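Local coordinates for protein pyridine nucleotide-disulphide oxidoreductase dimerisation region (Escherichia coli BL21, PDB 6KYY) that is an FAD-containing flavoprotein disulfide reductase of the pyridine nucleotide-disulfide oxidoreductase family, induced by hypochlorous acid, that binds copper(II) and is probably involved in resistance to reactive chlorine stress, at residues Arg203-Ile212 and Leu345-Glu353; Ala360-Val369 and Thr381-Lys392. All coordinates share one frame; numbering follows the deposited sequence.

Both interactions involve the antiparallel five-stranded sheet of the C-terminal dimerisation domain, and their centres lie about 11 Å apart. Interaction 1 comes first along the chain and joins two domains: the start of helix 206-218, from the nucleotide-binding region, reaches strand 345-349 and the first turn of helix 352-358. That helix leads directly into strand 362-368, which pairs with strand 384-390 in interaction 2, at the outer side of the same sheet. Lys386 ties the two together, since its NZ forms salt bridges with Glu352 and Asp207 of interaction 1. The domain that builds the dimerisation sheet is thereby also bound to the body of its own subunit.

Interaction 1: residues Arg203-Ile212 and Leu345-Glu353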
ATOM      1  N   ARG B 203       4.762 -23.854   7.325  1.00 30.85           N
ATOM      2  CA  ARG B 203       5.744 -23.321   6.389  1.00 33.80           C
ATOM      3  C   ARG B 203       6.252 -21.940   6.781  1.00 29.89           C
ATOM      4  O   ARG B 203       7.168 -21.426   6.130  1.00 41.74           O
ATOM      5  CB  ARG B 203       5.154 -23.264   4.975  1.00 30.49           C
ATOM      6  CG  ARG B 203       5.276 -24.565   4.199  1.00 31.52           C
ATOM      7  CD  ARG B 203       4.791 -24.400   2.768  1.00 51.30           C
ATOM      8  NE  ARG B 203       3.365 -24.088   2.707  1.00 62.27           N
ATOM      9  CZ  ARG B 203       2.476 -24.788   2.009  1.00 62.66           C
ATOM     10  NH1 ARG B 203       1.199 -24.431   2.011  1.00 44.03           N
ATOM     11  NH2 ARG B 203       2.865 -25.844   1.306  1.00 63.35           N
ATOM     12  N   GLU B 204       5.688 -21.331   7.820  1.00 26.52           N
ATOM     13  CA  GLU B 204       6.118 -20.028   8.296  1.00 17.20           C
ATOM     14  C   GLU B 204       6.929 -20.185   9.578  1.00 23.25           C
ATOM     15  O   GLU B 204       7.099 -21.284  10.111  1.00 24.25           O
ATOM     16  CB  GLU B 204       4.911 -19.116   8.519  1.00 22.89           C
ATOM     17  CG  GLU B 204       3.928 -19.078   7.359  1.00 25.40           C
ATOM     18  CD  GLU B 204       4.438 -18.262   6.188  1.00 23.54           C
ATOM     19  OE1 GLU B 204       5.421 -17.514   6.367  1.00 23.33           O
ATOM     20  OE2 GLU B 204       3.853 -18.367   5.089  1.00 32.15           O
ATOM     21  N   ASP B 205       7.438 -19.064  10.078  1.00 32.59           N
ATOM     22  CA  ASP B 205       8.155 -19.072  11.343  1.00 28.43           C
ATOM     23  C   ASP B 205       7.178 -19.211  12.503  1.00 27.22           C
ATOM     24  O   ASP B 205       6.003 -18.851  12.403  1.00 24.94           O
ATOM     25  CB  ASP B 205       8.973 -17.792  11.503  1.00 23.06           C
ATOM     26  CG  ASP B 205      10.338 -17.889  10.858  1.00 30.01           C
ATOM     27  OD1 ASP B 205      10.961 -18.967  10.946  1.00 13.82           O
ATOM     28  OD2 ASP B 205      10.784 -16.886  10.263  1.00 32.04           O
ATOM     29  N   ARG B 206       7.677 -19.744  13.619  1.00 19.24           N
ATOM     30  CA  ARG B 206       6.828 -19.893  14.794  1.00 21.13           C
ATOM     31  C   ARG B 206       6.466 -18.543  15.400  1.00 28.76           C
ATOM     32  O   ARG B 206       5.362 -18.384  15.933  1.00 21.99           O
ATOM     33  CB  ARG B 206       7.514 -20.780  15.834  1.00 27.69           C
ATOM     34  CG  ARG B 206       7.579 -22.257  15.457  1.00 18.92           C
ATOM     35  CD  ARG B 206       6.203 -22.813  15.116  1.00 27.88           C
ATOM     36  NE  ARG B 206       5.942 -22.780  13.679  1.00 22.38           N
ATOM     37  CZ  ARG B 206       4.735 -22.893  13.134  1.00 30.00           C
ATOM     38  NH1 ARG B 206       3.668 -23.051  13.904  1.00 35.46           N
ATOM     39  NH2 ARG B 206       4.597 -22.847  11.817  1.00 20.61           N
ATOM     40  N   ASP B 207       7.368 -17.561  15.319  1.00 19.39           N
ATOM     41  CA  ASP B 207       7.093 -16.261  15.925  1.00 16.39           C
ATOM     42  C   ASP B 207       5.966 -15.535  15.199  1.00 23.62           C
ATOM     43  O   ASP B 207       5.149 -14.859  15.836  1.00 32.48           O
ATOM     44  CB  ASP B 207       8.361 -15.405  15.947  1.00 13.16           C
ATOM     45  CG  ASP B 207       9.143 -15.485  14.652  1.00 31.45           C
ATOM     46  OD1 ASP B 207      10.196 -16.156  14.635  1.00 30.97           O
ATOM     47  OD2 ASP B 207       8.707 -14.875  13.655  1.00 54.17           O
ATOM     48  N   ILE B 208       5.897 -15.663  13.875  1.00 25.77           N
ATOM     49  CA  ILE B 208       4.798 -15.050  13.136  1.00 35.01           C
ATOM     50  C   ILE B 208       3.561 -15.947  13.113  1.00 27.70           C
ATOM     51  O   ILE B 208       2.436 -15.440  13.059  1.00 24.15           O
ATOM     52  CB  ILE B 208       5.234 -14.675  11.709  1.00 23.47           C
ATOM     53  CG1 ILE B 208       5.785 -15.890  10.961  1.00 27.52           C
ATOM     54  CG2 ILE B 208       6.263 -13.557  11.745  1.00 21.30           C
ATOM     55  CD1 ILE B 208       5.994 -15.643   9.483  1.00 18.45           C
ATOM     56  N   ALA B 209       3.739 -17.269  13.153  1.00 25.44           N
ATOM     57  CA  ALA B 209       2.589 -18.159  13.285  1.00 16.45           C
ATOM     58  C   ALA B 209       1.899 -17.959  14.627  1.00 22.33           C
ATOM     59  O   ALA B 209       0.665 -17.966  14.708  1.00 13.81           O
ATOM     60  CB  ALA B 209       3.021 -19.615  13.118  1.00 17.31           C
ATOM     61  N   ASP B 210       2.682 -17.780  15.694  1.00 27.96           N
ATOM     62  CA  ASP B 210       2.097 -17.482  16.997  1.00 15.60           C
ATOM     63  C   ASP B 210       1.360 -16.149  16.972  1.00 16.19           C
ATOM     64  O   ASP B 210       0.273 -16.022  17.546  1.00 24.70           O
ATOM     65  CB  ASP B 210       3.181 -17.470  18.075  1.00 24.69           C
ATOM     66  CG  ASP B 210       3.697 -18.857  18.400  1.00 24.20           C
ATOM     67  OD1 ASP B 210       4.819 -18.963  18.940  1.00 25.80           O
ATOM     68  OD2 ASP B 210       2.982 -19.839  18.112  1.00 16.64           O
ATOM     69  N   ASN B 211       1.936 -15.145  16.307  1.00 22.03           N
ATOM     70  CA  ASN B 211       1.284 -13.842  16.223  1.00 16.71           C
ATOM     71  C   ASN B 211      -0.034 -13.932  15.465  1.00 24.15           C
ATOM     72  O   ASN B 211      -1.024 -13.299  15.849  1.00 22.44           O
ATOM     73  CB  ASN B 211       2.218 -12.831  15.560  1.00  9.09           C
ATOM     74  CG  ASN B 211       1.849 -11.394  15.884  1.00 25.10           C
ATOM     75  OD1 ASN B 211       0.689 -10.998  15.775  1.00 24.79           O
ATOM     76  ND2 ASN B 211       2.839 -10.605  16.283  1.00 20.14           N
ATOM     77  N   ILE B 212      -0.069 -14.717  14.387  1.00 29.15           N
ATOM     78  CA  ILE B 212      -1.299 -14.864  13.616  1.00 26.26           C
ATOM     79  C   ILE B 212      -2.361 -15.585  14.438  1.00 35.78           C
ATOM     80  O   ILE B 212      -3.546 -15.232  14.394  1.00 28.91           O
ATOM     81  CB  ILE B 212      -1.012 -15.592  12.290  1.00 16.67           C
ATOM     82  CG1 ILE B 212      -0.194 -14.696  11.358  1.00 16.16           C
ATOM     83  CG2 ILE B 212      -2.305 -16.016  11.617  1.00 19.91           C
ATOM     84  CD1 ILE B 212       0.277 -15.390  10.101  1.00 11.83           C
ATOM     85  N   LEU B 345      -0.528 -10.849   5.930  1.00 11.43           N
ATOM     86  CA  LEU B 345       0.809 -11.410   6.103  1.00  8.69           C
ATOM     87  C   LEU B 345       1.462 -11.537   4.733  1.00 12.55           C
ATOM     88  O   LEU B 345       1.052 -12.373   3.922  1.00 19.67           O
ATOM     89  CB  LEU B 345       0.737 -12.769   6.801  1.00 11.48           C
ATOM     90  CG  LEU B 345       2.026 -13.520   7.159  1.00 14.94           C
ATOM     91  CD1 LEU B 345       2.481 -14.446   6.032  1.00 13.52           C
ATOM     92  CD2 LEU B 345       3.141 -12.558   7.562  1.00 14.25           C
ATOM     93  N   SER B 346       2.484 -10.724   4.483  1.00 13.35           N
ATOM     94  CA  SER B 346       3.217 -10.739   3.226  1.00 13.46           C
ATOM     95  C   SER B 346       4.635 -11.242   3.456  1.00 11.80           C
ATOM     96  O   SER B 346       5.234 -11.001   4.509  1.00 11.46           O
ATOM     97  CB  SER B 346       3.248  -9.345   2.595  1.00 10.92           C
ATOM     98  OG  SER B 346       1.951  -8.959   2.178  1.00 12.64           O
ATOM     99  N   ARG B 347       5.177 -11.942   2.460  1.00 10.01           N
ATOM    100  CA  ARG B 347       6.432 -12.654   2.645  1.00  9.28           C
ATOM    101  C   ARG B 347       7.217 -12.712   1.343  1.00 15.42           C
ATOM    102  O   ARG B 347       6.645 -12.739   0.250  1.00 17.49           O
ATOM    103  CB  ARG B 347       6.186 -14.074   3.166  1.00 13.08           C
ATOM    104  CG  ARG B 347       5.946 -14.155   4.662  1.00 17.64           C
ATOM    105  CD  ARG B 347       7.051 -14.936   5.340  1.00 24.97           C
ATOM    106  NE  ARG B 347       7.189 -16.269   4.761  1.00 40.75           N
ATOM    107  CZ  ARG B 347       8.304 -16.730   4.206  1.00 27.01           C
ATOM    108  NH1 ARG B 347       9.387 -15.967   4.157  1.00 18.30           N
ATOM    109  NH2 ARG B 347       8.336 -17.956   3.701  1.00 33.40           N
ATOM    110  N   VAL B 348       8.543 -12.736   1.483  1.00 11.89           N
ATOM    111  CA  VAL B 348       9.454 -12.978   0.370  1.00 11.62           C
ATOM    112  C   VAL B 348      10.740 -13.528   0.963  1.00 13.11           C
ATOM    113  O   VAL B 348      11.089 -13.225   2.107  1.00 23.45           O
ATOM    114  CB  VAL B 348       9.697 -11.693  -0.463  1.00 15.86           C
ATOM    115  CG1 VAL B 348      10.450 -10.655   0.355  1.00 13.05           C
ATOM    116  CG2 VAL B 348      10.447 -12.013  -1.750  1.00 23.53           C
ATOM    117  N   GLY B 349      11.440 -14.352   0.190  1.00 10.92           N
ATOM    118  CA  GLY B 349      12.662 -14.948   0.689  1.00 12.60           C
ATOM    119  C   GLY B 349      12.383 -16.039   1.712  1.00 15.14           C
ATOM    120  O   GLY B 349      11.251 -16.482   1.912  1.00 15.08           O
ATOM    121  N   MET B 350      13.453 -16.465   2.375  1.00 18.38           N
ATOM    122  CA  MET B 350      13.363 -17.574   3.312  1.00 27.32           C
ATOM    123  C   MET B 350      12.961 -17.094   4.701  1.00 28.37           C
ATOM    124  O   MET B 350      13.181 -15.938   5.074  1.00 17.91           O
ATOM    125  CB  MET B 350      14.688 -18.336   3.398  1.00 17.42           C
ATOM    126  CG  MET B 350      15.938 -17.486   3.264  1.00 23.21           C
ATOM    127  SD  MET B 350      17.416 -18.522   3.258  1.00 31.50           S
ATOM    128  CE  MET B 350      18.498 -17.580   2.188  1.00 15.20           C
ATOM    129  N   THR B 351      12.359 -18.005   5.461  1.00 23.35           N
ATOM    130  CA  THR B 351      12.012 -17.744   6.846  1.00 17.49           C
ATOM    131  C   THR B 351      13.267 -17.747   7.715  1.00 26.95           C
ATOM    132  O   THR B 351      14.368 -18.083   7.269  1.00 40.30           O
ATOM    133  CB  THR B 351      11.025 -18.794   7.357  1.00 29.41           C
ATOM    134  OG1 THR B 351      11.582 -20.101   7.170  1.00 28.02           O
ATOM    135  CG2 THR B 351       9.712 -18.704   6.606  1.00 19.06           C
ATOM    136  N   GLU B 352      13.093 -17.364   8.982  1.00 28.50           N
ATOM    137  CA  GLU B 352      14.197 -17.477   9.926  1.00 21.17           C
ATOM    138  C   GLU B 352      14.578 -18.932  10.152  1.00 25.12           C
ATOM    139  O   GLU B 352      15.760 -19.239  10.347  1.00 27.49           O
ATOM    140  CB  GLU B 352      13.837 -16.807  11.254  1.00 25.35           C
ATOM    141  CG  GLU B 352      14.998 -16.719  12.233  1.00 18.10           C
ATOM    142  CD  GLU B 352      14.559 -16.320  13.627  1.00 26.33           C
ATOM    143  OE1 GLU B 352      13.430 -15.807  13.773  1.00 22.41           O
ATOM    144  OE2 GLU B 352      15.345 -16.520  14.578  1.00 19.83           O
ATOM    145  N   GLU B 353      13.598 -19.838  10.114  1.00 20.88           N
ATOM    146  CA  GLU B 353      13.882 -21.260  10.276  1.00 20.03           C
ATOM    147  C   GLU B 353      14.893 -21.740   9.242  1.00 19.93           C
ATOM    148  O   GLU B 353      15.886 -22.393   9.584  1.00 24.50           O
ATOM    149  CB  GLU B 353      12.586 -22.067  10.176  1.00 18.44           C
ATOM    150  CG  GLU B 353      11.774 -22.111  11.460  1.00 32.89           C
ATOM    151  CD  GLU B 353      12.191 -23.243  12.376  1.00 40.55           C
ATOM    152  OE1 GLU B 353      12.851 -24.189  11.895  1.00 32.42           O
ATOM    153  OE2 GLU B 353      11.858 -23.188  13.578  1.00 45.55           O
TER
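Asp205 meets Glu352 and Glu353, and Glu204 meets Arg347, in this buried, largely polar contact between domains, where the start of helix 206-218 in the nucleotide-binding part reaches strand 345-349 and helix 352-358 of the dimerisation domain. At its centre a carboxylate sits on the N-terminus of a helix from the other domain. Asp205 OD2 accepts the backbone N of Glu352 at 2.7 Å, and its OD1 takes the N of Glu353 at 2.9 Å. Each oxygen uses its syn lone pair, so the two bonds fix the carboxylate's rotation, and the partial positive charge of the helix end probably favours its ionised form.

Glu204 turns to the strand. Its chain folds back about the CB-CG bond (chi2 -75°), which brings OE1 of Glu204 2.7 Å from Arg347 NE in a salt bridge whose hydrogen bond is weak, while OE2 is held by the hydroxyls of Tyr175 and Tyr337. The carboxylate and guanidinium planes stand 77° apart. Arg347 is secured by NH1 to Gly349 O in its own segment, and Thr351 CG2 lies over the rim of one guanidinium face. The carboxylates of Asp207 and Glu352 would probably repel each other if Lys386 NZ did not form salt bridges with both. Farther along the helix the contact turns apolar: Ile212 and Leu345 cross at about a right angle, Ile212 CD1 3.9 Å from Leu345 CG.

Interaction 2: residues Ala360-Val369 and Thr381-Lys392; sequences ADIQVVTLPV and TRGVLKAIVDNK
Strands 362-368 and 384-390 run antiparallel, their axes 4.6 Å apart at closest, in regular register from Ile362 opposite Asp390 to Pro368 opposite Val384. Strand 362-368 is the sheet's edge within this chain; with 384-390 and 396-402 it forms a beta meander of the dimerisation domain. The hydrogen-bonded pairs are Gln363 with Val389, Val365 with Ala387 and Leu367 with Leu385; the middle one is longest, Val365 N to Ala387 O 3.2 Å and Ala387 N to Val365 O 3.3 Å.

Side chains alternate between the two faces. Val365, Leu367 and Leu385 pack toward helix 439-443, whereas Ile362, Val364 and Ile388 meet helix 352-358. On the latter face Ile362 and Ile388 lie side by side, CB of Ile362 3.9 Å from CG2 of Ile388. Val364 CG1 rests 3.8 Å from CE of Lys386, whose NZ is engaged by Glu352 and Asp207.

Beyond the ladder, Asn391 N binds Asp361 O in a straight 2.7 Å bond. The Asn391 amide adds weak bonds, ND2 to Asp361 OD1 and OD1 from Gln363 NE2, while Gln363 OE1 accepts Lys448 N. Val369 packs on the Arg382-Gly383 backbone: with CG1 anti to the backbone N (chi1 158°), that methyl meets Arg382 O at 3.3 Å.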
ATOM      1  N   ALA B 360      24.675 -19.728   7.508  1.00 25.63           N
ATOM      2  CA  ALA B 360      25.214 -18.418   7.194  1.00 32.01           C
ATOM      3  C   ALA B 360      25.286 -17.556   8.453  1.00 25.69           C
ATOM      4  O   ALA B 360      24.695 -17.866   9.492  1.00 26.64           O
ATOM      5  CB  ALA B 360      24.363 -17.731   6.127  1.00 27.35           C
ATOM      6  N   ASP B 361      26.031 -16.460   8.350  1.00 28.38           N
ATOM      7  CA  ASP B 361      26.143 -15.487   9.436  1.00 43.25           C
ATOM      8  C   ASP B 361      25.008 -14.485   9.269  1.00 36.47           C
ATOM      9  O   ASP B 361      25.120 -13.520   8.510  1.00 27.55           O
ATOM     10  CB  ASP B 361      27.507 -14.808   9.414  1.00 31.35           C
ATOM     11  CG  ASP B 361      27.801 -14.055  10.695  1.00 40.64           C
ATOM     12  OD1 ASP B 361      28.478 -13.008  10.627  1.00 43.49           O
ATOM     13  OD2 ASP B 361      27.355 -14.511  11.769  1.00 43.03           O
ATOM     14  N   ILE B 362      23.907 -14.715   9.979  1.00 37.29           N
ATOM     15  CA  ILE B 362      22.688 -13.949   9.778  1.00 22.43           C
ATOM     16  C   ILE B 362      22.418 -13.070  10.992  1.00 22.01           C
ATOM     17  O   ILE B 362      22.914 -13.302  12.098  1.00 33.58           O
ATOM     18  CB  ILE B 362      21.475 -14.857   9.490  1.00 16.39           C
ATOM     19  CG1 ILE B 362      21.200 -15.777  10.680  1.00  7.52           C
ATOM     20  CG2 ILE B 362      21.703 -15.662   8.223  1.00 14.75           C
ATOM     21  CD1 ILE B 362      19.907 -16.546  10.567  1.00 14.42           C
ATOM     22  N   GLN B 363      21.608 -12.038  10.762  1.00 31.03           N
ATOM     23  CA  GLN B 363      21.131 -11.139  11.803  1.00 19.75           C
ATOM     24  C   GLN B 363      19.643 -10.928  11.578  1.00 23.59           C
ATOM     25  O   GLN B 363      19.234 -10.508  10.491  1.00 36.25           O
ATOM     26  CB  GLN B 363      21.882  -9.805  11.768  1.00 19.31           C
ATOM     27  CG  GLN B 363      21.618  -8.904  12.959  1.00 20.83           C
ATOM     28  CD  GLN B 363      22.518  -7.686  12.969  1.00 37.46           C
ATOM     29  OE1 GLN B 363      22.368  -6.797  13.807  1.00 30.94           O
ATOM     30  NE2 GLN B 363      23.462  -7.639  12.035  1.00 25.16           N
ATOM     31  N   VAL B 364      18.836 -11.230  12.591  1.00 16.94           N
ATOM     32  CA  VAL B 364      17.382 -11.167  12.488  1.00 14.63           C
ATOM     33  C   VAL B 364      16.909  -9.966  13.294  1.00 15.85           C
ATOM     34  O   VAL B 364      17.038  -9.942  14.524  1.00 37.82           O
ATOM     35  CB  VAL B 364      16.718 -12.460  12.976  1.00 14.63           C
ATOM     36  CG1 VAL B 364      15.209 -12.376  12.803  1.00 18.64           C
ATOM     37  CG2 VAL B 364      17.281 -13.659  12.226  1.00 25.80           C
ATOM     38  N   VAL B 365      16.358  -8.971  12.604  1.00 23.59           N
ATOM     39  CA  VAL B 365      15.837  -7.764  13.237  1.00 29.38           C
ATOM     40  C   VAL B 365      14.325  -7.880  13.349  1.00 35.39           C
ATOM     41  O   VAL B 365      13.662  -8.440  12.466  1.00 33.59           O
ATOM     42  CB  VAL B 365      16.245  -6.502  12.455  1.00 23.47           C
ATOM     43  CG1 VAL B 365      17.745  -6.294  12.552  1.00 24.04           C
ATOM     44  CG2 VAL B 365      15.809  -6.605  11.001  1.00 21.76           C
ATOM     45  N   THR B 366      13.776  -7.354  14.441  1.00 36.17           N
ATOM     46  CA  THR B 366      12.355  -7.458  14.741  1.00 23.16           C
ATOM     47  C   THR B 366      11.829  -6.088  15.137  1.00 26.73           C
ATOM     48  O   THR B 366      12.431  -5.409  15.974  1.00 35.72           O
ATOM     49  CB  THR B 366      12.102  -8.466  15.869  1.00 35.93           C
ATOM     50  OG1 THR B 366      13.010  -9.567  15.740  1.00 39.34           O
ATOM     51  CG2 THR B 366      10.674  -8.983  15.816  1.00 29.69           C
ATOM     52  N   LEU B 367      10.713  -5.686  14.540  1.00 14.36           N
ATOM     53  CA  LEU B 367      10.069  -4.413  14.862  1.00 16.10           C
ATOM     54  C   LEU B 367       8.581  -4.636  15.078  1.00 17.99           C
ATOM     55  O   LEU B 367       7.867  -4.999  14.119  1.00 24.43           O
ATOM     56  CB  LEU B 367      10.295  -3.379  13.763  1.00 15.07           C
ATOM     57  CG  LEU B 367       9.619  -2.033  14.039  1.00 32.20           C
ATOM     58  CD1 LEU B 367      10.117  -1.445  15.353  1.00 16.05           C
ATOM     59  CD2 LEU B 367       9.836  -1.058  12.894  1.00 19.99           C
ATOM     60  N   PRO B 368       8.072  -4.438  16.292  1.00 16.47           N
ATOM     61  CA  PRO B 368       6.623  -4.534  16.502  1.00 20.32           C
ATOM     62  C   PRO B 368       5.893  -3.449  15.727  1.00 18.46           C
ATOM     63  O   PRO B 368       6.384  -2.330  15.566  1.00 26.38           O
ATOM     64  CB  PRO B 368       6.468  -4.346  18.016  1.00  9.26           C
ATOM     65  CG  PRO B 368       7.710  -3.632  18.445  1.00 13.42           C
ATOM     66  CD  PRO B 368       8.797  -4.107  17.529  1.00 11.18           C
ATOM     67  N   VAL B 369       4.703  -3.800  15.233  1.00 28.92           N
ATOM     68  CA  VAL B 369       3.923  -2.854  14.445  1.00 17.79           C
ATOM     69  C   VAL B 369       3.418  -1.713  15.322  1.00 19.18           C
ATOM     70  O   VAL B 369       3.220  -0.589  14.841  1.00 12.24           O
ATOM     71  CB  VAL B 369       2.783  -3.600  13.722  1.00 16.33           C
ATOM     72  CG1 VAL B 369       1.649  -2.662  13.347  1.00 15.10           C
ATOM     73  CG2 VAL B 369       3.324  -4.294  12.481  1.00 17.69           C
ATOM     74  N   THR B 381      -2.868  -1.520  15.019  1.00 15.61           N
ATOM     75  CA  THR B 381      -1.477  -1.674  15.426  1.00 13.19           C
ATOM     76  C   THR B 381      -1.114  -3.123  15.721  1.00 17.10           C
ATOM     77  O   THR B 381      -0.226  -3.379  16.542  1.00 37.88           O
ATOM     78  CB  THR B 381      -1.185  -0.793  16.644  1.00 25.05           C
ATOM     79  OG1 THR B 381      -1.496  -1.513  17.843  1.00 17.29           O
ATOM     80  CG2 THR B 381      -2.017   0.486  16.593  1.00 15.43           C
ATOM     81  N   ARG B 382      -1.785  -4.078  15.083  1.00 20.72           N
ATOM     82  CA  ARG B 382      -1.472  -5.489  15.252  1.00 27.78           C
ATOM     83  C   ARG B 382      -0.419  -5.931  14.240  1.00 15.18           C
ATOM     84  O   ARG B 382      -0.242  -5.325  13.181  1.00 15.07           O
ATOM     85  CB  ARG B 382      -2.728  -6.348  15.097  1.00  7.86           C
ATOM     86  CG  ARG B 382      -3.564  -6.472  16.353  1.00  8.48           C
ATOM     87  CD  ARG B 382      -4.887  -7.146  16.046  1.00 13.12           C
ATOM     88  NE  ARG B 382      -5.444  -6.687  14.777  1.00  8.40           N
ATOM     89  CZ  ARG B 382      -6.681  -6.948  14.364  1.00 19.42           C
ATOM     90  NH1 ARG B 382      -7.496  -7.669  15.123  1.00 14.96           N
ATOM     91  NH2 ARG B 382      -7.102  -6.491  13.193  1.00 11.61           N
ATOM     92  N   GLY B 383       0.278  -7.005  14.578  1.00 16.75           N
ATOM     93  CA  GLY B 383       1.262  -7.598  13.698  1.00 14.15           C
ATOM     94  C   GLY B 383       2.682  -7.299  14.145  1.00 12.40           C
ATOM     95  O   GLY B 383       2.934  -6.788  15.239  1.00 20.20           O
ATOM     96  N   VAL B 384       3.622  -7.627  13.260  1.00 20.50           N
ATOM     97  CA  VAL B 384       5.045  -7.484  13.551  1.00 23.05           C
ATOM     98  C   VAL B 384       5.796  -7.447  12.229  1.00 14.13           C
ATOM     99  O   VAL B 384       5.307  -7.928  11.205  1.00 13.56           O
ATOM    100  CB  VAL B 384       5.545  -8.637  14.461  1.00 14.69           C
ATOM    101  CG1 VAL B 384       5.658  -9.934  13.670  1.00  6.76           C
ATOM    102  CG2 VAL B 384       6.873  -8.277  15.116  1.00 17.60           C
ATOM    103  N   LEU B 385       6.986  -6.855  12.247  1.00 12.48           N
ATOM    104  CA  LEU B 385       7.898  -6.863  11.114  1.00 14.51           C
ATOM    105  C   LEU B 385       9.170  -7.598  11.504  1.00 26.28           C
ATOM    106  O   LEU B 385       9.662  -7.453  12.628  1.00 18.82           O
ATOM    107  CB  LEU B 385       8.246  -5.441  10.660  1.00 11.86           C
ATOM    108  CG  LEU B 385       7.096  -4.519  10.258  1.00 23.93           C
ATOM    109  CD1 LEU B 385       7.633  -3.316   9.500  1.00 22.39           C
ATOM    110  CD2 LEU B 385       6.078  -5.272   9.423  1.00 15.78           C
ATOM    111  N   LYS B 386       9.699  -8.390  10.576  1.00 12.66           N
ATOM    112  CA  LYS B 386      10.975  -9.051  10.800  1.00 14.50           C
ATOM    113  C   LYS B 386      11.589  -9.397   9.454  1.00 13.58           C
ATOM    114  O   LYS B 386      10.879  -9.767   8.515  1.00 12.22           O
ATOM    115  CB  LYS B 386      10.822 -10.310  11.663  1.00 16.47           C
ATOM    116  CG  LYS B 386      10.124 -11.463  10.969  1.00 17.48           C
ATOM    117  CD  LYS B 386      10.204 -12.741  11.778  1.00 25.83           C
ATOM    118  CE  LYS B 386      11.616 -13.288  11.809  1.00 14.74           C
ATOM    119  NZ  LYS B 386      11.680 -14.561  12.575  1.00 32.09           N
ATOM    120  N   ALA B 387      12.908  -9.253   9.365  1.00 13.98           N
ATOM    121  CA  ALA B 387      13.655  -9.624   8.176  1.00 29.39           C
ATOM    122  C   ALA B 387      14.990 -10.210   8.606  1.00 33.30           C
ATOM    123  O   ALA B 387      15.383 -10.128   9.773  1.00 19.48           O
ATOM    124  CB  ALA B 387      13.856  -8.433   7.235  1.00 12.31           C
ATOM    125  N   ILE B 388      15.687 -10.813   7.650  1.00 12.84           N
ATOM    126  CA  ILE B 388      16.926 -11.534   7.913  1.00 18.71           C
ATOM    127  C   ILE B 388      18.019 -10.930   7.045  1.00 18.28           C
ATOM    128  O   ILE B 388      17.881 -10.866   5.817  1.00 23.53           O
ATOM    129  CB  ILE B 388      16.774 -13.039   7.645  1.00 18.21           C
ATOM    130  CG1 ILE B 388      15.578 -13.588   8.423  1.00 18.50           C
ATOM    131  CG2 ILE B 388      18.043 -13.782   8.032  1.00 24.35           C
ATOM    132  CD1 ILE B 388      14.847 -14.691   7.711  1.00 19.10           C
ATOM    133  N   VAL B 389      19.099 -10.490   7.682  1.00 21.37           N
ATOM    134  CA  VAL B 389      20.239  -9.884   7.007  1.00 18.40           C
ATOM    135  C   VAL B 389      21.394 -10.873   7.042  1.00 20.56           C
ATOM    136  O   VAL B 389      21.666 -11.482   8.084  1.00 31.41           O
ATOM    137  CB  VAL B 389      20.637  -8.551   7.663  1.00 30.66           C
ATOM    138  CG1 VAL B 389      21.851  -7.954   6.965  1.00 25.70           C
ATOM    139  CG2 VAL B 389      19.463  -7.583   7.644  1.00 27.72           C
ATOM    140  N   ASP B 390      22.062 -11.045   5.904  1.00 24.43           N
ATOM    141  CA  ASP B 390      23.264 -11.865   5.823  1.00 26.34           C
ATOM    142  C   ASP B 390      24.477 -10.965   6.029  1.00 34.07           C
ATOM    143  O   ASP B 390      24.660  -9.986   5.297  1.00 31.45           O
ATOM    144  CB  ASP B 390      23.334 -12.591   4.479  1.00 31.51           C
ATOM    145  CG  ASP B 390      24.680 -13.247   4.231  1.00 31.62           C
ATOM    146  OD1 ASP B 390      25.054 -13.395   3.049  1.00 37.71           O
ATOM    147  OD2 ASP B 390      25.360 -13.626   5.208  1.00 41.94           O
ATOM    148  N   ASN B 391      25.310 -11.303   7.015  1.00 38.69           N
ATOM    149  CA  ASN B 391      26.363 -10.392   7.454  1.00 31.22           C
ATOM    150  C   ASN B 391      27.555 -10.360   6.505  1.00 26.42           C
ATOM    151  O   ASN B 391      28.218  -9.324   6.394  1.00 32.07           O
ATOM    152  CB  ASN B 391      26.827 -10.769   8.861  1.00 28.71           C
ATOM    153  CG  ASN B 391      25.952 -10.169   9.942  1.00 32.85           C
ATOM    154  OD1 ASN B 391      25.404  -9.078   9.781  1.00 20.20           O
ATOM    155  ND2 ASN B 391      25.818 -10.880  11.057  1.00 26.02           N
ATOM    156  N   LYS B 392      27.851 -11.470   5.825  1.00 29.06           N
ATOM    157  CA  LYS B 392      29.003 -11.489   4.929  1.00 28.43           C
ATOM    158  C   LYS B 392      28.774 -10.624   3.695  1.00 34.61           C
ATOM    159  O   LYS B 392      29.715  -9.995   3.198  1.00 33.57           O
ATOM    160  CB  LYS B 392      29.330 -12.928   4.523  1.00 43.43           C
ATOM    161  CG  LYS B 392      30.222 -13.052   3.294  1.00 32.75           C
ATOM    162  CD  LYS B 392      30.845 -14.436   3.189  1.00 35.57           C
ATOM    163  CE  LYS B 392      32.117 -14.536   4.014  1.00 38.57           C
ATOM    164  NZ  LYS B 392      32.722 -15.895   3.937  1.00 45.31           N
TER